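Local coordinates for esterase family protein (Staphylococcus aureus, PDB 7L0A) that probably hydrolyses S-formylglutathione to formate and glutathione, as a serine esterase of the esterase D family, at residues 105-108 / 109-113; 135-138 / 139-143; 165-168 / 169-172; 215-218 / 219-223; 240-244 / 245-249. All blocks are in the same frame, centred on the assembly; numbering follows the deposited sequence.

Contact 1: residues 105-108 / 109-113; sequences EVYD and YVHQI
The rings of Y107 and H111 lie face to face one turn apart on the same helix, their centroids 3.8 Å apart and their planes 23° from parallel. Imidazole CE1 sits over the rim of the phenol, 3.2 Å from Y107 CE2, while Y107 CZ lies over the corresponding face of the imidazole. At the edge of the imidazole, close to its plane, is the carbonyl oxygen of Y107, which accepts a hydrogen bond of 2.7 Å from H111 ND1. The same Y107 O also takes the backbone N-H of H111, at 3.1 Å, and the two donors reach it from opposite faces of the carbonyl plane. With ND1 thus donating to Y107 O and NE2 bonded to N123 OD1, the rotation of the imidazole is fixed at both nitrogens. The Y107 ring stands where the stack needs it because its CG is anti to the backbone N (chi1 -179°). K145 adds a cation-pi contact to this phenol.

Helix 99-113 packs against the central sheet of the alpha/beta-hydrolase fold, and V106 and V110 line its inner side: their CG1 atoms are 4.3 Å apart, and both side chains touch I81 of strand 79-83. Ordinary helical bonds run beside them, from Y109 N to E105 O (2.8 Å) and from V110 N to V106 O (3.0 Å). The Y109 ring leads away, meets Y16 of its own chain and stacks on F38 of the second subunit, at the subunit contact. E105 turns its carboxylate to T20, Y16 and S18.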
# COMPACT_ATOMS: atom_id res chain seq x y z
N GLU B 105 3.50 -8.03 -13.54
CA GLU B 105 2.42 -8.18 -12.57
C GLU B 105 2.43 -7.03 -11.57
O GLU B 105 1.37 -6.46 -11.26
CB GLU B 105 2.56 -9.52 -11.85
CG GLU B 105 1.66 -9.60 -10.59
CD GLU B 105 1.96 -10.81 -9.74
OE1 GLU B 105 2.51 -10.64 -8.67
OE2 GLU B 105 1.70 -11.96 -10.22
N VAL B 106 3.61 -6.69 -11.03
CA VAL B 106 3.68 -5.58 -10.08
C VAL B 106 3.15 -4.31 -10.73
O VAL B 106 2.34 -3.57 -10.15
CB VAL B 106 5.11 -5.38 -9.55
CG1 VAL B 106 5.18 -4.14 -8.70
CG2 VAL B 106 5.55 -6.59 -8.74
N TYR B 107 3.60 -4.05 -11.96
CA TYR B 107 3.14 -2.89 -12.71
C TYR B 107 1.61 -2.87 -12.79
O TYR B 107 0.97 -1.86 -12.46
CB TYR B 107 3.75 -2.88 -14.12
CG TYR B 107 3.33 -1.69 -14.94
CD1 TYR B 107 2.07 -1.63 -15.55
CD2 TYR B 107 4.17 -0.59 -15.10
CE1 TYR B 107 1.67 -0.48 -16.26
CE2 TYR B 107 3.80 0.53 -15.83
CZ TYR B 107 2.55 0.58 -16.40
OH TYR B 107 2.15 1.71 -17.10
N ASP B 108 1.02 -3.99 -13.21
CA ASP B 108 -0.42 -4.04 -13.40
C ASP B 108 -1.14 -3.85 -12.07
O ASP B 108 -2.10 -3.07 -11.99
CB ASP B 108 -0.81 -5.36 -14.06
CG ASP B 108 -0.48 -5.41 -15.55
OD1 ASP B 108 -0.11 -4.37 -16.14
OD2 ASP B 108 -0.59 -6.52 -16.12
N TYR B 109 -0.69 -4.54 -11.02
CA TYR B 109 -1.36 -4.50 -9.72
C TYR B 109 -1.36 -3.09 -9.14
O TYR B 109 -2.40 -2.56 -8.72
CB TYR B 109 -0.66 -5.50 -8.78
CG TYR B 109 -1.17 -5.65 -7.37
CD1 TYR B 109 -2.53 -5.76 -7.09
CD2 TYR B 109 -0.27 -5.73 -6.32
CE1 TYR B 109 -2.98 -5.91 -5.80
CE2 TYR B 109 -0.72 -5.87 -5.02
CZ TYR B 109 -2.08 -5.99 -4.78
OH TYR B 109 -2.51 -6.15 -3.47
N VAL B 110 -0.20 -2.43 -9.14
CA VAL B 110 -0.16 -1.12 -8.48
C VAL B 110 -0.91 -0.08 -9.30
O VAL B 110 -1.44 0.88 -8.74
CB VAL B 110 1.28 -0.66 -8.19
CG1 VAL B 110 1.94 -1.67 -7.22
CG2 VAL B 110 2.12 -0.43 -9.43
N HIS B 111 -0.95 -0.23 -10.63
CA HIS B 111 -1.73 0.71 -11.44
C HIS B 111 -3.23 0.45 -11.32
O HIS B 111 -4.01 1.39 -11.50
CB HIS B 111 -1.32 0.69 -12.90
CG HIS B 111 0.00 1.37 -13.16
ND1 HIS B 111 1.21 0.76 -12.93
CD2 HIS B 111 0.28 2.59 -13.67
CE1 HIS B 111 2.19 1.59 -13.27
NE2 HIS B 111 1.65 2.70 -13.74
N GLN B 112 -3.65 -0.75 -10.95
CA GLN B 112 -5.06 -0.97 -10.66
C GLN B 112 -5.46 -0.41 -9.31
O GLN B 112 -6.53 0.21 -9.18
CB GLN B 112 -5.42 -2.46 -10.73
CG GLN B 112 -5.32 -3.10 -12.10
CD GLN B 112 -6.31 -2.54 -13.10
OE1 GLN B 112 -7.50 -2.80 -13.00
NE2 GLN B 112 -5.81 -1.80 -14.08
N ILE B 113 -4.66 -0.68 -8.26
CA ILE B 113 -5.10 -0.36 -6.91
C ILE B 113 -4.68 1.01 -6.39
O ILE B 113 -5.19 1.45 -5.35
CB ILE B 113 -4.67 -1.38 -5.84
CG1 ILE B 113 -3.16 -1.48 -5.66
CG2 ILE B 113 -5.24 -2.75 -6.12
CD1 ILE B 113 -2.74 -2.20 -4.35

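Contact 2: residues 135-138 / 139-143; sequences TIKF and ALTQG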
# COMPACT_ATOMS: atom_id res chain seq x y z
N THR B 135 15.97 -3.25 -16.51
CA THR B 135 15.52 -2.01 -17.11
C THR B 135 15.65 -2.05 -18.62
O THR B 135 14.71 -1.69 -19.34
CB THR B 135 16.28 -0.82 -16.54
OG1 THR B 135 15.92 -0.68 -15.16
CG2 THR B 135 15.91 0.47 -17.24
N ILE B 136 16.82 -2.46 -19.13
CA ILE B 136 17.03 -2.49 -20.57
C ILE B 136 16.18 -3.57 -21.23
O ILE B 136 15.66 -3.37 -22.34
CB ILE B 136 18.52 -2.64 -20.92
CG1 ILE B 136 18.79 -2.27 -22.38
CG2 ILE B 136 19.07 -4.01 -20.66
CD1 ILE B 136 18.60 -0.80 -22.69
N LYS B 137 15.95 -4.70 -20.53
CA LYS B 137 15.06 -5.72 -21.12
C LYS B 137 13.63 -5.18 -21.26
O LYS B 137 12.99 -5.39 -22.29
CB LYS B 137 15.08 -6.99 -20.28
CG LYS B 137 14.09 -8.02 -20.76
CD LYS B 137 14.44 -9.44 -20.34
CE LYS B 137 13.46 -10.43 -21.01
NZ LYS B 137 13.93 -11.85 -20.97
N PHE B 138 13.12 -4.48 -20.24
CA PHE B 138 11.78 -3.91 -20.34
C PHE B 138 11.73 -2.77 -21.34
O PHE B 138 10.73 -2.62 -22.05
CB PHE B 138 11.28 -3.45 -18.95
CG PHE B 138 10.99 -4.61 -18.02
CD1 PHE B 138 10.00 -5.53 -18.31
CD2 PHE B 138 11.74 -4.77 -16.87
CE1 PHE B 138 9.77 -6.60 -17.46
CE2 PHE B 138 11.51 -5.83 -16.00
CZ PHE B 138 10.54 -6.76 -16.32
N ALA B 139 12.79 -1.97 -21.44
CA ALA B 139 12.83 -0.92 -22.46
C ALA B 139 12.70 -1.48 -23.87
O ALA B 139 12.09 -0.84 -24.73
CB ALA B 139 14.12 -0.12 -22.35
N LEU B 140 13.26 -2.66 -24.12
CA LEU B 140 13.30 -3.23 -25.45
C LEU B 140 12.19 -4.22 -25.74
O LEU B 140 12.07 -4.64 -26.89
CB LEU B 140 14.66 -3.91 -25.70
CG LEU B 140 15.91 -3.02 -25.59
CD1 LEU B 140 17.21 -3.78 -25.58
CD2 LEU B 140 15.94 -2.00 -26.74
N THR B 141 11.39 -4.60 -24.74
CA THR B 141 10.24 -5.48 -24.93
C THR B 141 8.90 -4.85 -24.55
O THR B 141 7.86 -5.34 -25.01
CB THR B 141 10.41 -6.78 -24.12
OG1 THR B 141 10.49 -6.45 -22.72
CG2 THR B 141 11.68 -7.53 -24.57
N GLN B 142 8.90 -3.83 -23.71
CA GLN B 142 7.72 -3.10 -23.26
C GLN B 142 7.87 -1.61 -23.55
O GLN B 142 7.48 -0.76 -22.72
CB GLN B 142 7.49 -3.36 -21.78
CG GLN B 142 7.24 -4.82 -21.45
CD GLN B 142 5.84 -5.28 -21.81
OE1 GLN B 142 4.88 -4.50 -21.74
NE2 GLN B 142 5.71 -6.54 -22.18
N GLY B 143 8.45 -1.27 -24.71
CA GLY B 143 8.69 0.11 -25.08
C GLY B 143 7.45 0.97 -25.20
O GLY B 143 7.54 2.20 -25.13
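I136 and L140 lie side by side and point the same way, one helical turn apart, with I136 CG1 3.9 Å from L140 CD1. The isoleucine reaches its neighbour through this longer branch, which stands anti to the backbone N (chi1 -164°), and L140 carries the row on to L191 and L192 of helix 188-197. Around the helix, the F138 ring meets Q142 at its edge: Q142 CG lies near the ring plane, 4.2 Å from CD1 of F138. Beyond this methylene the glutamine chain bends, and its amide bonds to Y100 through NE2 and to K145 through OE1. The F138 ring also meets that of Y100, which ties this side to helix 99-113.

T141 turns its hydroxyl back onto the helix: OG1 lies between its own N and carbonyl carbon (chi1 62°) and gives a hydrogen bond of 2.7 Å to K137 O, approaching from above the carbonyl plane. The backbone N of T141 makes only a weak bond to the same oxygen, whereas Q142 N bonds to F138 O at 2.8 Å. Helix 130-141, the connection between strands 123-128 and 148-152 of a beta-alpha-beta unit, follows the predicted nucleophile S129, and T135 OG1 bonds to G131 O near its start.

Since the backbone N-H of T141 is only weakly bonded to K137 O, the threonine hydroxyl gives that oxygen a short side-chain bond in addition.

Contact 3: residues 165-168 / 169-172; sequences EWND and FSKE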
# COMPACT_ATOMS: atom_id res chain seq x y z
N GLU B 165 26.46 -11.79 -7.38
CA GLU B 165 26.29 -12.35 -6.04
C GLU B 165 25.10 -13.29 -5.93
O GLU B 165 24.37 -13.27 -4.93
CB GLU B 165 26.17 -11.20 -5.03
CG GLU B 165 27.41 -10.35 -4.92
CD GLU B 165 28.64 -11.16 -4.57
OE1 GLU B 165 28.52 -12.10 -3.75
OE2 GLU B 165 29.72 -10.88 -5.13
N TRP B 166 24.91 -14.15 -6.91
CA TRP B 166 23.83 -15.12 -6.87
C TRP B 166 23.92 -16.04 -5.66
O TRP B 166 25.01 -16.44 -5.26
CB TRP B 166 23.90 -15.97 -8.15
CG TRP B 166 23.80 -15.21 -9.40
CD1 TRP B 166 24.82 -14.83 -10.24
CD2 TRP B 166 22.60 -14.71 -9.98
NE1 TRP B 166 24.32 -14.13 -11.31
CE2 TRP B 166 22.96 -14.04 -11.18
CE3 TRP B 166 21.25 -14.77 -9.62
CZ2 TRP B 166 22.01 -13.42 -11.99
CZ3 TRP B 166 20.33 -14.16 -10.43
CH2 TRP B 166 20.71 -13.50 -11.60
N ASN B 167 22.76 -16.40 -5.10
CA ASN B 167 22.73 -17.49 -4.12
C ASN B 167 22.97 -18.83 -4.83
O ASN B 167 23.08 -18.92 -6.05
CB ASN B 167 21.42 -17.46 -3.31
CG ASN B 167 20.17 -17.83 -4.12
OD1 ASN B 167 20.23 -18.40 -5.21
ND2 ASN B 167 19.02 -17.58 -3.52
N ASP B 168 23.06 -19.91 -4.03
CA ASP B 168 23.52 -21.18 -4.56
C ASP B 168 22.57 -21.74 -5.61
O ASP B 168 23.00 -22.23 -6.66
CB ASP B 168 23.69 -22.18 -3.42
CG ASP B 168 24.94 -21.92 -2.59
OD1 ASP B 168 25.81 -21.14 -3.03
OD2 ASP B 168 25.05 -22.52 -1.50
N PHE B 169 21.26 -21.75 -5.30
CA PHE B 169 20.29 -22.35 -6.23
C PHE B 169 20.17 -21.54 -7.51
O PHE B 169 20.05 -22.12 -8.61
CB PHE B 169 18.94 -22.48 -5.51
CG PHE B 169 17.91 -23.32 -6.23
CD1 PHE B 169 18.27 -24.50 -6.87
CD2 PHE B 169 16.58 -22.92 -6.25
CE1 PHE B 169 17.31 -25.27 -7.53
CE2 PHE B 169 15.62 -23.69 -6.91
CZ PHE B 169 15.99 -24.86 -7.53
N SER B 170 20.22 -20.20 -7.42
CA SER B 170 20.15 -19.39 -8.63
C SER B 170 21.45 -19.48 -9.41
O SER B 170 21.44 -19.56 -10.65
CB SER B 170 19.78 -17.95 -8.32
OG SER B 170 20.75 -17.32 -7.53
N LYS B 171 22.59 -19.51 -8.71
CA LYS B 171 23.87 -19.64 -9.42
C LYS B 171 23.90 -20.92 -10.24
O LYS B 171 24.40 -20.93 -11.38
CB LYS B 171 25.04 -19.60 -8.45
CG LYS B 171 26.43 -19.65 -9.09
CD LYS B 171 26.67 -18.43 -9.96
CE LYS B 171 28.10 -18.41 -10.50
NZ LYS B 171 29.10 -18.26 -9.40
N GLU B 172 23.37 -22.02 -9.70
CA GLU B 172 23.40 -23.28 -10.44
C GLU B 172 22.58 -23.18 -11.72
O GLU B 172 22.95 -23.78 -12.75
CB GLU B 172 22.87 -24.41 -9.56
CG GLU B 172 23.08 -25.80 -10.13
CD GLU B 172 24.53 -26.21 -10.08
OE1 GLU B 172 25.33 -25.56 -9.35
OE2 GLU B 172 24.87 -27.19 -10.78
O HOH W 1 25.57 -23.36 -7.19
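N167 and S170 meet where the chain passes from an extended conformation at W166 and N167 (N167 phi/psi -71°/175°) into helix 168-177, whose first turn is closed by K171 N donating to N167 O at 2.8 Å. The N167 side chain folds back over this turn, its CG between the backbone N and the carbonyl carbon (chi1 69°). OD1 thereby takes two hydrogen bonds from S170: the backbone N approaches nearly along the C=O axis at 2.9 Å, and OG comes from above the amide plane at 2.6 Å. The serine hydroxyl also lies at the edge of the W166 indole, near the ring plane and 3.3 Å from CE3.

K171 crosses the W166 side chain at about a right angle, and its CB is 3.8 Å from W166 CB. Ahead of the helix, the indole is anchored by NE1 to L161 O and meets the Y90 ring steeply, while N167 N is bonded to H87 ND1. On the outer side a water donates to D168 O and to E172 OE1, at 2.9 and 3.1 Å, bridging a backbone carbonyl and a carboxylate one turn later.

N167 is an N-cap residue, its side-chain OD1 satisfying the S170 N-H, which has no earlier helical partner. The cap begins the helix that follows strand 148-152 in the alpha/beta-hydrolase fold, with W166 about 9 Å, side chain to side chain, from the predicted nucleophile S129.

Contact 4: residues 215-218 / 219-223; sequences LYQD and NLDFI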
# COMPACT_ATOMS: atom_id res chain seq x y z
N LEU B 215 31.82 -2.99 -14.22
CA LEU B 215 31.02 -3.09 -15.43
C LEU B 215 31.18 -1.90 -16.37
O LEU B 215 30.53 -1.85 -17.41
CB LEU B 215 29.53 -3.25 -15.07
CG LEU B 215 29.14 -4.49 -14.27
CD1 LEU B 215 27.71 -4.47 -13.85
CD2 LEU B 215 29.46 -5.75 -15.10
N TYR B 216 32.07 -0.96 -16.06
CA TYR B 216 32.15 0.28 -16.82
C TYR B 216 32.50 0.03 -18.28
O TYR B 216 31.89 0.60 -19.18
CB TYR B 216 33.17 1.22 -16.18
CG TYR B 216 33.35 2.53 -16.89
CD1 TYR B 216 32.31 3.45 -16.97
CD2 TYR B 216 34.57 2.88 -17.44
CE1 TYR B 216 32.48 4.67 -17.61
CE2 TYR B 216 34.75 4.10 -18.07
CZ TYR B 216 33.71 4.98 -18.17
OH TYR B 216 33.91 6.20 -18.81
N GLN B 217 33.53 -0.79 -18.54
CA GLN B 217 33.92 -1.01 -19.93
C GLN B 217 32.82 -1.70 -20.71
O GLN B 217 32.57 -1.35 -21.87
CB GLN B 217 35.23 -1.80 -19.99
CG GLN B 217 35.74 -1.98 -21.42
CD GLN B 217 35.97 -0.65 -22.14
OE1 GLN B 217 36.64 0.25 -21.61
NE2 GLN B 217 35.42 -0.52 -23.35
N ASP B 218 32.10 -2.65 -20.09
CA ASP B 218 30.98 -3.28 -20.80
C ASP B 218 29.86 -2.28 -21.04
O ASP B 218 29.14 -2.37 -22.04
CB ASP B 218 30.51 -4.51 -20.02
CG ASP B 218 31.53 -5.65 -20.05
OD1 ASP B 218 32.19 -5.83 -21.09
OD2 ASP B 218 31.68 -6.37 -19.05
N ASN B 219 29.70 -1.29 -20.15
CA ASN B 219 28.77 -0.20 -20.41
C ASN B 219 29.20 0.62 -21.63
O ASN B 219 28.38 0.98 -22.47
CB ASN B 219 28.67 0.68 -19.16
CG ASN B 219 27.56 0.25 -18.23
OD1 ASN B 219 26.66 1.01 -17.95
ND2 ASN B 219 27.62 -0.99 -17.78
N LEU B 220 30.51 0.93 -21.73
CA LEU B 220 30.98 1.67 -22.90
C LEU B 220 30.76 0.86 -24.17
O LEU B 220 30.43 1.42 -25.22
CB LEU B 220 32.46 2.02 -22.75
CG LEU B 220 32.79 2.99 -21.62
CD1 LEU B 220 34.31 3.23 -21.64
CD2 LEU B 220 32.04 4.30 -21.71
N ASP B 221 30.99 -0.45 -24.11
CA ASP B 221 30.78 -1.27 -25.30
C ASP B 221 29.33 -1.22 -25.75
O ASP B 221 29.03 -1.17 -26.95
CB ASP B 221 31.19 -2.71 -25.01
CG ASP B 221 32.68 -2.89 -24.92
OD1 ASP B 221 33.44 -1.95 -25.28
OD2 ASP B 221 33.10 -3.98 -24.47
N PHE B 222 28.40 -1.25 -24.79
CA PHE B 222 26.99 -1.22 -25.13
C PHE B 222 26.61 0.09 -25.78
O PHE B 222 25.91 0.10 -26.80
CB PHE B 222 26.15 -1.45 -23.87
CG PHE B 222 24.69 -1.65 -24.15
CD1 PHE B 222 24.23 -2.84 -24.70
CD2 PHE B 222 23.78 -0.64 -23.90
CE1 PHE B 222 22.88 -3.03 -24.98
CE2 PHE B 222 22.43 -0.83 -24.16
CZ PHE B 222 21.98 -2.02 -24.72
N ILE B 223 27.02 1.22 -25.19
CA ILE B 223 26.62 2.50 -25.79
C ILE B 223 27.31 2.71 -27.14
O ILE B 223 26.77 3.39 -28.01
CB ILE B 223 26.88 3.69 -24.87
CG1 ILE B 223 28.36 3.89 -24.57
CG2 ILE B 223 26.11 3.50 -23.58
CD1 ILE B 223 28.64 5.12 -23.70
O HOH W 2 34.51 -4.93 -22.27
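Y216 and L220 form the close-packed side of the first turns of helix 216-228, the crossover helix of a beta-alpha-beta unit between strands 204-210 and 234-238. L220 CG lies over one face of the Y216 ring, 4.2 Å from its centroid and 15° off the ring normal, a CH-pi contact. The leucine methyls continue over the rim, with CD1 3.7 Å from Y216 CE2. Because Y216 CG is anti to the backbone N (chi1 179°), its ring is brought under L220 CG, face on, and both side chains touch F235 of strand 234-238. The phenol hydroxyl bonds to D237.

N219 is buried. Its ND2 donates to L215 O from above the carbonyl plane, while its backbone N reaches the same oxygen at 2.9 Å nearly end-on; ND2 has a further bond to A154 O. L215, just before the helix, packs on the predicted catalytic H242 and donates its backbone N to D213.

The other side is polar and hydrated. D218 OD1 and D221 OD2 stand 4.0 Å apart, like charges that one water joins by donating to both, which probably eases their repulsion; D218 OD2 has N160 as its partner. Q217 bends at chi2 toward the other oxygen of D221: NE2 donates to OD1 at 3.1 Å, with OD1 lying near the glutamine amide plane but met from above the plane of its own carboxylate.

Contact 5: residues 240-244 / 245-249; sequences GDHDY and AYWDQ
H242, the predicted histidine of the Ser-His-Asp charge relay, sits in the loop before helix 244-259 and shares an aromatic cluster with Y244 and W247. The six-membered ring of W247 turns its edge to both partners. CZ2 is over the centre of the H242 ring, with planes at 83° and CH2 3.6 Å from H242 CD2, and CE3 is over the centre of the Y244 ring, 3.8 Å from Y244 CG. Both are T-shaped pairs with centroids 5.0 Å apart. D243 O lies over a face of the indole, 3.2 Å from W247 CD2, and accepts W247 N at 3.0 Å. D243 is the N-cap: its CG stands between N and carbonyl carbon (chi1 58°), so OD1 receives Y246 N at 3.2 Å. Alongside, G240 CA packs on Y246 CD1.

Outside the two segments, W247 NE1 bonds to S153 and its ring stacks on H128, while H242 ND1 is bonded to D213 OD2. The tryptophan edge thus supports one face of the imidazole as D213 holds its ND1, an arrangement consistent with keeping the ring oriented toward S129.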
# COMPACT_ATOMS: atom_id res chain seq x y z
N GLY B 240 32.88 7.04 -9.43
CA GLY B 240 31.89 6.23 -8.74
C GLY B 240 32.16 4.77 -9.01
O GLY B 240 32.73 4.34 -10.00
N ASP B 241 31.70 3.95 -8.07
CA ASP B 241 31.88 2.52 -8.09
C ASP B 241 30.51 1.85 -8.02
O ASP B 241 29.47 2.50 -8.11
CB ASP B 241 32.79 2.10 -6.93
CG ASP B 241 33.65 0.92 -7.27
OD1 ASP B 241 33.18 0.01 -7.98
OD2 ASP B 241 34.81 0.88 -6.80
N HIS B 242 30.53 0.53 -7.83
CA HIS B 242 29.33 -0.31 -7.86
C HIS B 242 28.70 -0.36 -6.46
O HIS B 242 28.72 -1.37 -5.76
CB HIS B 242 29.72 -1.71 -8.36
CG HIS B 242 28.57 -2.53 -8.85
ND1 HIS B 242 28.15 -2.50 -10.15
CD2 HIS B 242 27.77 -3.41 -8.21
CE1 HIS B 242 27.13 -3.32 -10.29
NE2 HIS B 242 26.87 -3.88 -9.12
N ASP B 243 28.12 0.77 -6.06
CA ASP B 243 27.62 0.89 -4.68
C ASP B 243 26.59 2.01 -4.60
O ASP B 243 26.38 2.78 -5.56
CB ASP B 243 28.77 1.08 -3.70
CG ASP B 243 29.62 2.29 -4.00
OD1 ASP B 243 29.07 3.37 -4.30
OD2 ASP B 243 30.86 2.18 -3.90
N TYR B 244 25.94 2.11 -3.41
CA TYR B 244 24.84 3.05 -3.23
C TYR B 244 25.31 4.47 -3.03
O TYR B 244 24.52 5.42 -3.16
CB TYR B 244 23.97 2.59 -2.08
CG TYR B 244 22.93 1.60 -2.49
CD1 TYR B 244 21.76 2.02 -3.11
CD2 TYR B 244 23.10 0.24 -2.26
CE1 TYR B 244 20.78 1.12 -3.50
CE2 TYR B 244 22.11 -0.68 -2.66
CZ TYR B 244 20.97 -0.24 -3.25
OH TYR B 244 19.99 -1.11 -3.62
N ALA B 245 26.59 4.69 -2.72
CA ALA B 245 27.09 6.06 -2.77
C ALA B 245 26.96 6.61 -4.18
O ALA B 245 26.57 7.77 -4.38
CB ALA B 245 28.54 6.10 -2.30
N TYR B 246 27.23 5.78 -5.19
CA TYR B 246 27.00 6.20 -6.57
C TYR B 246 25.51 6.18 -6.93
O TYR B 246 25.00 7.14 -7.50
CB TYR B 246 27.80 5.31 -7.55
CG TYR B 246 27.56 5.70 -8.98
CD1 TYR B 246 28.12 6.85 -9.51
CD2 TYR B 246 26.75 4.92 -9.83
CE1 TYR B 246 27.90 7.22 -10.83
CE2 TYR B 246 26.51 5.31 -11.12
CZ TYR B 246 27.09 6.45 -11.61
OH TYR B 246 26.87 6.86 -12.91
N TRP B 247 24.78 5.09 -6.60
CA TRP B 247 23.38 5.04 -7.01
C TRP B 247 22.53 6.12 -6.33
O TRP B 247 21.55 6.56 -6.92
CB TRP B 247 22.78 3.63 -6.78
CG TRP B 247 23.56 2.61 -7.60
CD1 TRP B 247 24.02 2.78 -8.85
CD2 TRP B 247 24.05 1.34 -7.15
NE1 TRP B 247 24.76 1.69 -9.23
CE2 TRP B 247 24.77 0.78 -8.22
CE3 TRP B 247 23.91 0.61 -5.98
CZ2 TRP B 247 25.39 -0.45 -8.12
CZ3 TRP B 247 24.52 -0.60 -5.87
CH2 TRP B 247 25.25 -1.14 -6.96
N ASP B 248 22.94 6.63 -5.15
CA ASP B 248 22.21 7.75 -4.57
C ASP B 248 22.32 8.99 -5.46
O ASP B 248 21.31 9.63 -5.79
CB ASP B 248 22.75 8.04 -3.17
CG ASP B 248 22.07 9.20 -2.48
OD1 ASP B 248 20.84 9.35 -2.55
OD2 ASP B 248 22.79 9.98 -1.82
N GLN B 249 23.54 9.32 -5.88
CA GLN B 249 23.76 10.45 -6.77
C GLN B 249 23.09 10.26 -8.12
O GLN B 249 22.51 11.20 -8.68
CB GLN B 249 25.26 10.64 -7.00
CG GLN B 249 26.09 10.93 -5.77
CD GLN B 249 27.58 10.92 -6.08
OE1 GLN B 249 28.32 10.06 -5.59
NE2 GLN B 249 28.03 11.86 -6.90

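The five contacts follow one another along a single alpha/beta-hydrolase chain, each within a helix or at one of its ends. Contacts 1 and 2 lie on helices 99-113 and 130-141, with centres about 17 Å apart, the first against the sheet and beside the second subunit. Contact 2 touches contact 4 through I136 CG1 and F222 CZ, 4.0 Å apart, joining helices 130-141 and 216-228. Contact 4 meets contact 5 where L215 CD1 packs on H242 CE1, at 3.8 Å. Contact 3 stands off, its nearest atoms about 8 Å from contact 5. Contacts 2, 4 and 5 form a packed series reaching the predicted catalytic histidine, while contact 1 lies across the chain's centre from contacts 4 and 5.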